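Local coordinates for hypothetical sugar ABC-transporter sugar binding protein (Arthrobacter globiformis, PDB 7BVT) that binds the cyclic tetrasaccharide cyclic alpha-maltosyl-(1→6)-maltose and probably delivers it to an ABC transporter for uptake, at residues V28-W33 against V58-S63; T102-N107 against V301-D306; S134-A139 against L335-S340; A220-P225 against D400-A405. One frame throughout, in Å; residues are numbered along the deposited sequence.

Contact 1 (V28-W33 against V58-S63)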
loop_
_atom_site.group_PDB
_atom_site.type_symbol
_atom_site.label_atom_id
_atom_site.label_comp_id
_atom_site.label_asym_id
_atom_site.label_seq_id
_atom_site.Cartn_x
_atom_site.Cartn_y
_atom_site.Cartn_z
ATOM N N VAL A 28 7.259 -10.880 -31.310
ATOM C CA VAL A 28 8.305 -10.278 -30.440
ATOM C C VAL A 28 8.200 -10.981 -29.077
ATOM O O VAL A 28 7.071 -11.005 -28.507
ATOM C CB VAL A 28 8.128 -8.753 -30.292
ATOM C CG1 VAL A 28 9.155 -8.154 -29.315
ATOM C CG2 VAL A 28 8.162 -8.029 -31.630
ATOM N N GLU A 29 9.299 -11.546 -28.588
ATOM C CA GLU A 29 9.333 -12.281 -27.300
ATOM C C GLU A 29 9.577 -11.264 -26.193
ATOM O O GLU A 29 10.515 -10.481 -26.313
ATOM C CB GLU A 29 10.425 -13.348 -27.309
ATOM C CG GLU A 29 10.280 -14.295 -28.490
ATOM C CD GLU A 29 9.197 -15.347 -28.345
ATOM O OE1 GLU A 29 8.712 -15.539 -27.202
ATOM O OE2 GLU A 29 8.841 -15.994 -29.376
ATOM N N VAL A 30 8.712 -11.246 -25.193
ATOM C CA VAL A 30 8.754 -10.276 -24.078
ATOM C C VAL A 30 8.737 -11.098 -22.793
ATOM O O VAL A 30 7.819 -11.897 -22.566
ATOM C CB VAL A 30 7.570 -9.292 -24.195
ATOM C CG1 VAL A 30 7.390 -8.431 -22.947
ATOM C CG2 VAL A 30 7.691 -8.392 -25.411
ATOM N N THR A 31 9.732 -10.876 -21.982
ATOM C CA THR A 31 9.822 -11.553 -20.684
ATOM C C THR A 31 9.238 -10.675 -19.570
ATOM O O THR A 31 9.480 -9.466 -19.577
ATOM C CB THR A 31 11.245 -11.958 -20.387
ATOM O OG1 THR A 31 12.081 -10.806 -20.379
ATOM C CG2 THR A 31 11.709 -12.995 -21.403
ATOM N N VAL A 32 8.544 -11.301 -18.645
ATOM C CA VAL A 32 7.936 -10.633 -17.457
ATOM C C VAL A 32 8.417 -11.381 -16.234
ATOM O O VAL A 32 8.191 -12.587 -16.205
ATOM C CB VAL A 32 6.409 -10.625 -17.498
ATOM C CG1 VAL A 32 5.863 -10.001 -16.225
ATOM C CG2 VAL A 32 5.889 -9.905 -18.711
ATOM N N TRP A 33 9.029 -10.697 -15.299
ATOM C CA TRP A 33 9.311 -11.266 -13.971
ATOM C C TRP A 33 8.367 -10.638 -12.950
ATOM O O TRP A 33 8.187 -9.405 -12.975
ATOM C CB TRP A 33 10.733 -11.050 -13.545
ATOM C CG TRP A 33 11.789 -11.653 -14.419
ATOM C CD1 TRP A 33 11.607 -12.517 -15.440
ATOM C CD2 TRP A 33 13.199 -11.494 -14.278
ATOM N NE1 TRP A 33 12.819 -12.876 -15.966
ATOM C CE2 TRP A 33 13.803 -12.280 -15.284
ATOM C CE3 TRP A 33 14.003 -10.771 -13.409
ATOM C CZ2 TRP A 33 15.184 -12.309 -15.480
ATOM C CZ3 TRP A 33 15.372 -10.850 -13.566
ATOM C CH2 TRP A 33 15.939 -11.593 -14.594
ATOM N N VAL A 58 3.072 -10.270 -30.287
ATOM C CA VAL A 58 3.836 -10.316 -29.016
ATOM C C VAL A 58 3.549 -11.652 -28.351
ATOM O O VAL A 58 2.376 -12.051 -28.299
ATOM C CB VAL A 58 3.441 -9.138 -28.113
ATOM C CG1 VAL A 58 4.232 -9.121 -26.818
ATOM C CG2 VAL A 58 3.578 -7.826 -28.835
ATOM N N ARG A 59 4.585 -12.277 -27.779
ATOM C CA ARG A 59 4.433 -13.461 -26.911
ATOM C C ARG A 59 5.086 -13.126 -25.568
ATOM O O ARG A 59 6.309 -12.807 -25.556
ATOM C CB ARG A 59 5.069 -14.719 -27.512
ATOM C CG ARG A 59 5.151 -15.894 -26.549
ATOM C CD ARG A 59 5.410 -17.249 -27.217
ATOM N NE ARG A 59 5.186 -18.358 -26.268
ATOM C CZ ARG A 59 3.981 -18.800 -25.859
ATOM N NH1 ARG A 59 2.861 -18.251 -26.313
ATOM N NH2 ARG A 59 3.896 -19.798 -24.995
ATOM N N ILE A 60 4.266 -13.182 -24.517
ATOM C CA ILE A 60 4.685 -12.902 -23.124
ATOM C C ILE A 60 5.122 -14.229 -22.505
ATOM O O ILE A 60 4.336 -15.207 -22.566
ATOM C CB ILE A 60 3.549 -12.274 -22.296
ATOM C CG1 ILE A 60 3.158 -10.878 -22.816
ATOM C CG2 ILE A 60 3.947 -12.275 -20.810
ATOM C CD1 ILE A 60 4.199 -9.802 -22.592
ATOM N N SER A 61 6.311 -14.227 -21.940
ATOM C CA SER A 61 6.859 -15.323 -21.119
ATOM C C SER A 61 7.031 -14.784 -19.714
ATOM O O SER A 61 7.958 -14.035 -19.503
ATOM C CB SER A 61 8.160 -15.858 -21.641
ATOM O OG SER A 61 7.934 -16.450 -22.897
ATOM N N ALA A 62 6.185 -15.250 -18.821
ATOM C CA ALA A 62 6.159 -14.792 -17.424
ATOM C C ALA A 62 6.916 -15.805 -16.588
ATOM O O ALA A 62 6.692 -17.015 -16.847
ATOM C CB ALA A 62 4.741 -14.651 -17.000
ATOM N N SER A 63 7.706 -15.335 -15.632
ATOM C CA SER A 63 8.394 -16.163 -14.597
ATOM C C SER A 63 8.190 -15.566 -13.207
ATOM O O SER A 63 8.304 -14.325 -13.027
ATOM C CB SER A 63 9.826 -16.320 -14.905
ATOM O OG SER A 63 9.989 -16.862 -16.211
HETATM O O HOH W 1 8.559 -14.577 -24.852
#
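The carboxylate of Glu29 and the guanidinium of Arg59, held side by side, are turned 73° apart, and neither plane stacks on the other. It is the aliphatic stem of Arg59 that lies against the carboxylate, its CG 3.6 Å from OE1 of Glu29. At the far end of the same sheet face, Ser63 CB approaches the Trp33 indole obliquely, 4.2 Å from CD1, while Lys73 makes a cation-pi contact with this ring and Phe70 and Leu74 of helix 70-80 pack against it. A water joins the strands beside Glu29: it donates to Glu29 OE1 and Arg59 O and accepts from Ser61 OG. On the other face Val30, Val32, Val58 and Ile60 interlock. The Ile60 chain bends at chi2 (-69°), bringing CD1 to a tight 3.5 Å from Val30 CG1, and its CG2 reaches Val32 CG2 at 3.7 Å. Five nearly straight backbone hydrogen bonds run between the parallel strands, Ser61 N to Val30 O at 2.8 Å being one. Strands 28-34 and 58-64, with helix 38-53 between them in sequence, form a beta-alpha-beta unit of the solute-binding fold; helices 38-53 and 306-319 cover the apolar face. With Arg59 NE 4.6 Å from Glu29 OE1, the opposite charges may attract only at a distance, so the cohesion probably rests mainly on the backbone bonds and the apolar face, with one bridging water.

Contact 2 (T102-N107 against V301-D306)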
loop_
_atom_site.group_PDB
_atom_site.type_symbol
_atom_site.label_atom_id
_atom_site.label_comp_id
_atom_site.label_asym_id
_atom_site.label_seq_id
_atom_site.Cartn_x
_atom_site.Cartn_y
_atom_site.Cartn_z
ATOM N N THR A 102 17.982 1.315 -16.924
ATOM C CA THR A 102 17.232 2.417 -17.553
ATOM C C THR A 102 15.821 1.929 -17.871
ATOM O O THR A 102 15.652 0.928 -18.638
ATOM C CB THR A 102 17.868 2.909 -18.860
ATOM O OG1 THR A 102 19.158 3.391 -18.508
ATOM C CG2 THR A 102 17.091 4.019 -19.522
ATOM N N LEU A 103 14.821 2.612 -17.324
ATOM C CA LEU A 103 13.430 2.247 -17.568
ATOM C C LEU A 103 12.882 3.098 -18.704
ATOM O O LEU A 103 13.169 4.308 -18.760
ATOM C CB LEU A 103 12.617 2.425 -16.293
ATOM C CG LEU A 103 13.058 1.563 -15.114
ATOM C CD1 LEU A 103 12.209 1.906 -13.896
ATOM C CD2 LEU A 103 12.946 0.078 -15.449
ATOM N N ALA A 104 12.129 2.466 -19.574
ATOM C CA ALA A 104 11.424 3.145 -20.677
ATOM C C ALA A 104 10.351 4.083 -20.136
ATOM O O ALA A 104 9.678 3.782 -19.121
ATOM C CB ALA A 104 10.803 2.191 -21.645
ATOM N N ASP A 105 10.126 5.169 -20.864
ATOM C CA ASP A 105 8.997 6.052 -20.547
ATOM C C ASP A 105 7.717 5.460 -21.132
ATOM O O ASP A 105 7.669 5.126 -22.364
ATOM C CB ASP A 105 9.316 7.447 -21.061
ATOM C CG ASP A 105 8.301 8.501 -20.666
ATOM O OD1 ASP A 105 7.254 8.200 -20.044
ATOM O OD2 ASP A 105 8.649 9.677 -20.944
ATOM N N LEU A 106 6.715 5.221 -20.291
ATOM C CA LEU A 106 5.448 4.581 -20.725
ATOM C C LEU A 106 4.544 5.611 -21.351
ATOM O O LEU A 106 3.608 5.265 -22.050
ATOM C CB LEU A 106 4.798 3.854 -19.544
ATOM C CG LEU A 106 5.655 2.734 -18.944
ATOM C CD1 LEU A 106 4.986 2.254 -17.693
ATOM C CD2 LEU A 106 5.865 1.594 -19.932
ATOM N N ASN A 107 4.821 6.892 -21.114
ATOM C CA ASN A 107 4.041 7.915 -21.818
ATOM C C ASN A 107 4.316 7.815 -23.312
ATOM O O ASN A 107 5.448 7.644 -23.705
ATOM C CB ASN A 107 4.424 9.309 -21.366
ATOM C CG ASN A 107 3.943 9.614 -19.974
ATOM O OD1 ASN A 107 2.836 9.239 -19.589
ATOM N ND2 ASN A 107 4.790 10.352 -19.247
ATOM N N VAL A 301 9.152 -1.231 -17.592
ATOM C CA VAL A 301 9.739 -1.766 -18.865
ATOM C C VAL A 301 11.190 -1.339 -18.922
ATOM O O VAL A 301 11.464 -0.132 -18.875
ATOM C CB VAL A 301 8.959 -1.293 -20.088
ATOM C CG1 VAL A 301 9.669 -1.658 -21.390
ATOM C CG2 VAL A 301 7.522 -1.737 -20.066
ATOM N N PHE A 302 12.127 -2.275 -18.960
ATOM C CA PHE A 302 13.552 -1.943 -19.107
ATOM C C PHE A 302 13.803 -1.563 -20.583
ATOM O O PHE A 302 13.338 -2.280 -21.490
ATOM C CB PHE A 302 14.466 -3.103 -18.695
ATOM C CG PHE A 302 14.565 -3.279 -17.210
ATOM C CD1 PHE A 302 15.326 -2.403 -16.454
ATOM C CD2 PHE A 302 13.829 -4.256 -16.564
ATOM C CE1 PHE A 302 15.408 -2.560 -15.083
ATOM C CE2 PHE A 302 13.899 -4.392 -15.182
ATOM C CZ PHE A 302 14.674 -3.530 -14.460
ATOM N N GLU A 303 14.472 -0.444 -20.828
ATOM C CA GLU A 303 14.633 0.083 -22.207
ATOM C C GLU A 303 15.569 -0.810 -23.012
ATOM O O GLU A 303 16.662 -1.094 -22.544
ATOM C CB GLU A 303 15.208 1.482 -22.188
ATOM C CG GLU A 303 14.950 2.170 -23.509
ATOM C CD GLU A 303 15.002 3.657 -23.296
ATOM O OE1 GLU A 303 16.100 4.139 -22.953
ATOM O OE2 GLU A 303 13.926 4.278 -23.344
ATOM N N ASN A 304 15.091 -1.190 -24.192
ATOM C CA ASN A 304 15.770 -1.979 -25.243
ATOM C C ASN A 304 15.652 -1.138 -26.525
ATOM O O ASN A 304 16.065 0.037 -26.463
ATOM C CB ASN A 304 15.182 -3.394 -25.260
ATOM C CG ASN A 304 15.574 -4.210 -24.038
ATOM O OD1 ASN A 304 14.724 -4.638 -23.233
ATOM N ND2 ASN A 304 16.859 -4.498 -23.942
ATOM N N SER A 305 15.081 -1.652 -27.616
ATOM C CA SER A 305 14.753 -0.846 -28.829
ATOM C C SER A 305 13.354 -0.230 -28.678
ATOM O O SER A 305 12.603 -0.721 -27.828
ATOM C CB SER A 305 14.835 -1.688 -30.058
ATOM O OG SER A 305 13.731 -2.577 -30.111
ATOM N N ASP A 306 12.988 0.781 -29.478
ATOM C CA ASP A 306 11.630 1.395 -29.384
ATOM C C ASP A 306 10.593 0.315 -29.740
ATOM O O ASP A 306 9.494 0.402 -29.204
ATOM C CB ASP A 306 11.435 2.640 -30.268
ATOM C CG ASP A 306 12.327 3.839 -29.972
ATOM O OD1 ASP A 306 12.591 4.131 -28.794
ATOM O OD2 ASP A 306 12.712 4.516 -30.939
HETATM O O HOH W 2 14.340 5.897 -20.962
HETATM O O HOH W 3 8.731 1.583 -17.701
HETATM O O HOH W 4 11.610 5.686 -23.240
#
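Leu103 and Phe302 face each other at a single backbone bridge, bracketed by two bonds of 2.8 Å: Glu303 N to Thr102 O, almost perfectly straight at 178°, and Ala104 N to Val301 O. Over one face of the Phe302 ring sits Leu103 CD2, 3.9 Å from the ring centroid and displaced toward the rim, a CH-pi contact between side chains that run the same way. Ile97, Leu83 and Pro84 also touch this ring. A serine in place of Phe302 would probably leave Leu103 CD2 without the surface it rests on and open a gap between the loop and helix 94-100. Val301 spreads its two methyls, CG1 toward Ala104 CB and CG2 to 3.7 Å from Leu106 CD2. The outer side is polar: Glu303, extended beyond CG (chi2 157°), brings OE1 to 3.6 Å from Thr102 CG2, and its OE2 accepts from two waters, one also donating to Leu103 O and the other accepting from Asp105 N. Asp105 OD1 closes an Asx turn with Asn107 N. The bridge fastens the end of strand 292-301, which runs antiparallel to strand 86-90, as the strand returning from the second lobe does in type 2 periplasmic binding proteins.

Contact 3 (S134-A139 against L335-S340)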
loop_
_atom_site.group_PDB
_atom_site.type_symbol
_atom_site.label_atom_id
_atom_site.label_comp_id
_atom_site.label_asym_id
_atom_site.label_seq_id
_atom_site.Cartn_x
_atom_site.Cartn_y
_atom_site.Cartn_z
ATOM N N SER A 134 6.969 3.646 -14.177
ATOM C CA SER A 134 6.129 2.555 -13.669
ATOM C C SER A 134 4.641 2.900 -13.843
ATOM O O SER A 134 4.234 4.077 -13.903
ATOM C CB SER A 134 6.452 2.184 -12.228
ATOM O OG SER A 134 6.119 3.235 -11.334
ATOM N N VAL A 135 3.845 1.858 -13.883
ATOM C CA VAL A 135 2.376 1.990 -13.813
ATOM C C VAL A 135 1.921 0.928 -12.839
ATOM O O VAL A 135 2.383 -0.207 -12.885
ATOM C CB VAL A 135 1.723 1.913 -15.208
ATOM C CG1 VAL A 135 1.974 0.566 -15.872
ATOM C CG2 VAL A 135 0.253 2.229 -15.183
ATOM N N PRO A 136 0.954 1.208 -11.977
ATOM C CA PRO A 136 0.418 0.149 -11.125
ATOM C C PRO A 136 -0.381 -0.863 -11.944
ATOM O O PRO A 136 -1.095 -0.519 -12.844
ATOM C CB PRO A 136 -0.495 0.921 -10.176
ATOM C CG PRO A 136 -0.954 2.102 -10.967
ATOM C CD PRO A 136 0.284 2.487 -11.736
ATOM N N VAL A 137 -0.251 -2.134 -11.573
ATOM C CA VAL A 137 -1.052 -3.241 -12.138
ATOM C C VAL A 137 -1.833 -3.946 -11.050
ATOM O O VAL A 137 -2.666 -4.788 -11.398
ATOM C CB VAL A 137 -0.163 -4.217 -12.916
ATOM C CG1 VAL A 137 0.325 -3.514 -14.169
ATOM C CG2 VAL A 137 0.982 -4.777 -12.108
ATOM N N SER A 138 -1.646 -3.576 -9.787
ATOM C CA SER A 138 -2.571 -3.964 -8.697
ATOM C C SER A 138 -2.509 -2.876 -7.630
ATOM O O SER A 138 -1.558 -2.055 -7.677
ATOM C CB SER A 138 -2.192 -5.261 -8.095
ATOM O OG SER A 138 -1.008 -5.144 -7.348
ATOM N N ALA A 139 -3.488 -2.808 -6.773
ATOM C CA ALA A 139 -3.443 -1.843 -5.657
ATOM C C ALA A 139 -4.061 -2.472 -4.425
ATOM O O ALA A 139 -4.805 -3.441 -4.493
ATOM C CB ALA A 139 -4.162 -0.579 -6.033
ATOM N N LEU A 335 -7.372 -4.259 -5.319
ATOM C CA LEU A 335 -8.211 -3.119 -5.704
ATOM C C LEU A 335 -7.841 -2.677 -7.116
ATOM O O LEU A 335 -6.674 -2.755 -7.497
ATOM C CB LEU A 335 -7.989 -1.967 -4.717
ATOM C CG LEU A 335 -8.183 -2.326 -3.258
ATOM C CD1 LEU A 335 -7.935 -1.138 -2.371
ATOM C CD2 LEU A 335 -9.592 -2.849 -3.004
ATOM N N PRO A 336 -8.812 -2.174 -7.899
ATOM C CA PRO A 336 -8.534 -1.809 -9.269
ATOM C C PRO A 336 -7.648 -0.569 -9.291
ATOM O O PRO A 336 -7.809 0.333 -8.469
ATOM C CB PRO A 336 -9.865 -1.493 -9.927
ATOM C CG PRO A 336 -10.892 -1.628 -8.856
ATOM C CD PRO A 336 -10.247 -2.089 -7.581
ATOM N N VAL A 337 -6.783 -0.495 -10.271
ATOM C CA VAL A 337 -5.876 0.679 -10.393
ATOM C C VAL A 337 -6.535 1.832 -11.172
ATOM O O VAL A 337 -5.961 2.939 -11.176
ATOM C CB VAL A 337 -4.532 0.272 -11.029
ATOM C CG1 VAL A 337 -3.858 -0.795 -10.195
ATOM C CG2 VAL A 337 -4.655 -0.178 -12.467
ATOM N N LEU A 338 -7.637 1.580 -11.872
ATOM C CA LEU A 338 -8.356 2.568 -12.675
ATOM C C LEU A 338 -9.425 3.236 -11.810
ATOM O O LEU A 338 -10.208 2.530 -11.172
ATOM C CB LEU A 338 -8.987 1.875 -13.874
ATOM C CG LEU A 338 -8.031 1.225 -14.853
ATOM C CD1 LEU A 338 -8.794 0.565 -15.996
ATOM C CD2 LEU A 338 -7.075 2.244 -15.461
ATOM N N ASP A 339 -9.503 4.567 -11.857
ATOM C CA ASP A 339 -10.570 5.302 -11.163
ATOM C C ASP A 339 -11.916 4.817 -11.726
ATOM O O ASP A 339 -12.879 4.626 -10.946
ATOM C CB ASP A 339 -10.415 6.818 -11.325
ATOM C CG ASP A 339 -9.304 7.561 -10.581
ATOM O OD1 ASP A 339 -8.571 6.947 -9.880
ATOM O OD2 ASP A 339 -9.160 8.792 -10.820
ATOM N N SER A 340 -12.006 4.652 -13.037
ATOM C CA SER A 340 -13.285 4.379 -13.736
ATOM C C SER A 340 -13.835 3.024 -13.294
ATOM O O SER A 340 -15.050 2.857 -13.255
ATOM C CB SER A 340 -13.110 4.367 -15.204
ATOM O OG SER A 340 -12.357 3.246 -15.620
#
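Two backbone hydrogen bonds link Ala139 and Leu335, and they are unequal. Leu335 N donates to Ala139 O over 2.8 Å, whereas the return bond from Ala139 N to Leu335 O is weak, stretched to 3.3 Å and bent.

The apolar contact centres on Val337, which buries the greatest area of any residue here. Its CG1, lying anti to the carbonyl carbon (chi1 -59°), leans on the backbone of the opposite segment, 3.6 Å from Ser138 C, and also reaches Pro136 CB at 3.8 Å; the other methyl, CG2, comes within 3.6 Å of Pro136 O. That oxygen is buried with no polar partner in the model, so the methyl seals it without satisfying it. At the far end Ala139 CB touches Leu335 O, and Leu335 CB in turn lies 3.5 Å from Ala139 O, so each side chain shields a carbonyl of the other segment.

Among polar side chains Ser138 points its hydroxyl out of the contact, to a hydrogen bond with Glu297; its side chain lies about 7 Å from a bound glucose, and the next residue but one, Asn140, belongs to the sugar pocket. Strand 131-136 pairs here with strand 292-301. The segment 335-340 packs on helix 322-332 through Pro336 and Leu338 and leads into helix 339-342, whose Asp339 and Ser340 bond to Asp117 at the end of helix 112-117.

Contact 4 (A220-P225 against D400-A405)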
loop_
_atom_site.group_PDB
_atom_site.type_symbol
_atom_site.label_atom_id
_atom_site.label_comp_id
_atom_site.label_asym_id
_atom_site.label_seq_id
_atom_site.Cartn_x
_atom_site.Cartn_y
_atom_site.Cartn_z
ATOM N N ALA A 220 12.719 15.854 5.480
ATOM C CA ALA A 220 11.502 15.632 6.285
ATOM C C ALA A 220 10.534 16.817 6.257
ATOM O O ALA A 220 10.920 18.006 6.244
ATOM C CB ALA A 220 11.916 15.321 7.685
ATOM N N ALA A 221 9.241 16.524 6.365
ATOM C CA ALA A 221 8.176 17.537 6.401
ATOM C C ALA A 221 7.204 17.292 7.569
ATOM O O ALA A 221 6.248 18.050 7.661
ATOM C CB ALA A 221 7.463 17.564 5.088
ATOM N N PHE A 222 7.452 16.299 8.409
ATOM C CA PHE A 222 6.458 15.815 9.406
ATOM C C PHE A 222 6.655 16.463 10.793
ATOM O O PHE A 222 5.898 16.142 11.709
ATOM C CB PHE A 222 6.561 14.296 9.540
ATOM C CG PHE A 222 7.955 13.777 9.805
ATOM C CD1 PHE A 222 8.584 14.013 11.026
ATOM C CD2 PHE A 222 8.680 13.105 8.822
ATOM C CE1 PHE A 222 9.878 13.565 11.252
ATOM C CE2 PHE A 222 9.973 12.656 9.053
ATOM C CZ PHE A 222 10.579 12.907 10.253
ATOM N N ASN A 223 7.674 17.287 11.015
ATOM C CA ASN A 223 7.956 17.833 12.370
ATOM C C ASN A 223 7.195 19.132 12.525
ATOM O O ASN A 223 7.763 20.225 12.464
ATOM C CB ASN A 223 9.455 17.935 12.649
ATOM C CG ASN A 223 9.722 18.272 14.101
ATOM O OD1 ASN A 223 8.833 18.167 14.958
ATOM N ND2 ASN A 223 10.959 18.638 14.399
ATOM N N THR A 224 5.891 18.992 12.676
ATOM C CA THR A 224 4.883 20.035 12.514
ATOM C C THR A 224 3.803 19.801 13.556
ATOM O O THR A 224 3.765 18.752 14.168
ATOM C CB THR A 224 4.259 19.967 11.129
ATOM O OG1 THR A 224 3.674 18.660 10.998
ATOM C CG2 THR A 224 5.280 20.215 10.040
ATOM N N PRO A 225 2.886 20.758 13.750
ATOM C CA PRO A 225 1.760 20.506 14.652
ATOM C C PRO A 225 0.970 19.280 14.188
ATOM O O PRO A 225 0.437 18.589 15.030
ATOM C CB PRO A 225 0.962 21.800 14.523
ATOM C CG PRO A 225 2.038 22.848 14.242
ATOM C CD PRO A 225 2.986 22.161 13.301
ATOM N N ASP A 400 10.330 15.380 21.309
ATOM C CA ASP A 400 11.751 14.960 21.151
ATOM C C ASP A 400 11.853 13.859 20.089
ATOM O O ASP A 400 12.850 13.845 19.327
ATOM C CB ASP A 400 12.365 14.477 22.458
ATOM C CG ASP A 400 12.652 15.558 23.478
ATOM O OD1 ASP A 400 12.665 16.738 23.122
ATOM O OD2 ASP A 400 12.889 15.155 24.615
ATOM N N ALA A 401 10.843 12.992 19.968
ATOM C CA ALA A 401 10.909 11.882 18.989
ATOM C C ALA A 401 10.718 12.491 17.595
ATOM O O ALA A 401 11.372 12.041 16.627
ATOM C CB ALA A 401 9.897 10.802 19.340
ATOM N N LEU A 402 9.859 13.489 17.420
ATOM C CA LEU A 402 9.681 14.069 16.074
ATOM C C LEU A 402 10.939 14.846 15.648
ATOM O O LEU A 402 11.290 14.797 14.455
ATOM C CB LEU A 402 8.441 14.956 15.990
ATOM C CG LEU A 402 7.141 14.159 15.926
ATOM C CD1 LEU A 402 5.988 15.010 16.337
ATOM C CD2 LEU A 402 6.933 13.591 14.525
ATOM N N ASP A 403 11.548 15.541 16.599
ATOM C CA ASP A 403 12.834 16.222 16.340
ATOM C C ASP A 403 13.882 15.173 15.955
ATOM O O ASP A 403 14.584 15.415 14.936
ATOM C CB ASP A 403 13.307 16.947 17.601
ATOM C CG ASP A 403 12.663 18.282 17.926
ATOM O OD1 ASP A 403 11.937 18.899 17.047
ATOM O OD2 ASP A 403 12.948 18.758 19.089
ATOM N N ALA A 404 14.012 14.091 16.694
ATOM C CA ALA A 404 15.019 13.033 16.450
ATOM C C ALA A 404 14.729 12.376 15.102
ATOM O O ALA A 404 15.644 12.196 14.277
ATOM C CB ALA A 404 15.076 12.057 17.574
ATOM N N ALA A 405 13.457 12.064 14.823
ATOM C CA ALA A 405 13.089 11.441 13.543
ATOM C C ALA A 405 13.429 12.367 12.373
ATOM O O ALA A 405 13.933 11.869 11.372
ATOM C CB ALA A 405 11.623 11.077 13.535
#
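Phe222 meets helix 398-415 with the edge of its ring: Leu402 O and Ala405 C both lie near the ring plane, CE1 3.7 Å from Leu402 O and CZ 3.6 Å from Ala405 C. The ring reaches the helix because CG sits between the backbone N and the carbonyl carbon (chi1 52°). Apolar atoms flank the edge, with Leu402 CD2 3.9 Å from Phe222 CD1 and Ala405 CB 3.8 Å from Phe222 CE1, and Phe384 of helix 377-392 meets the ring edge-to-face. The loop turns sharply at the next residue: Asn223 is the centre of an inverse gamma turn, and Thr224 stands at the N-cap of helix 225-239. Asn223 ND2 donates a straight 2.8 Å bond to Asp403 OD1, on the anti lone pair, with the acceptor close to the amide plane although the carboxylate is turned 73° from it. The same nitrogen also binds Glu406 OE1, so one amide bridges two carboxylates nearly a helical turn apart. Were Asn223 a leucine, Asp403 and Glu406 would probably both lose the amide donor they share. Asn223 OD1 rests against Leu402 CB at 3.4 Å, while Leu402 extends on to Ala228 and Leu231 of helix 225-239.

From the N terminus, contact 1 closes first and alone, its 24-residue connection complete before any other contact begins. The chain then passes the first segments of contacts 2, 3 and 4 in turn and meets their partners in the same order, so these three long loops cross one another. Contact 2, its centre about 15 Å from that of contact 1 without touching it, ties the loop after strand 292-301 to that after helix 94-100 and meets contact 3 where Leu106 packs on Val135. Contact 3 lies nearest the middle of the chain. Contact 4, on the opposite side of the chain's centre from contact 1, joins the C-terminal helix 398-415 to the loop before helix 225-239.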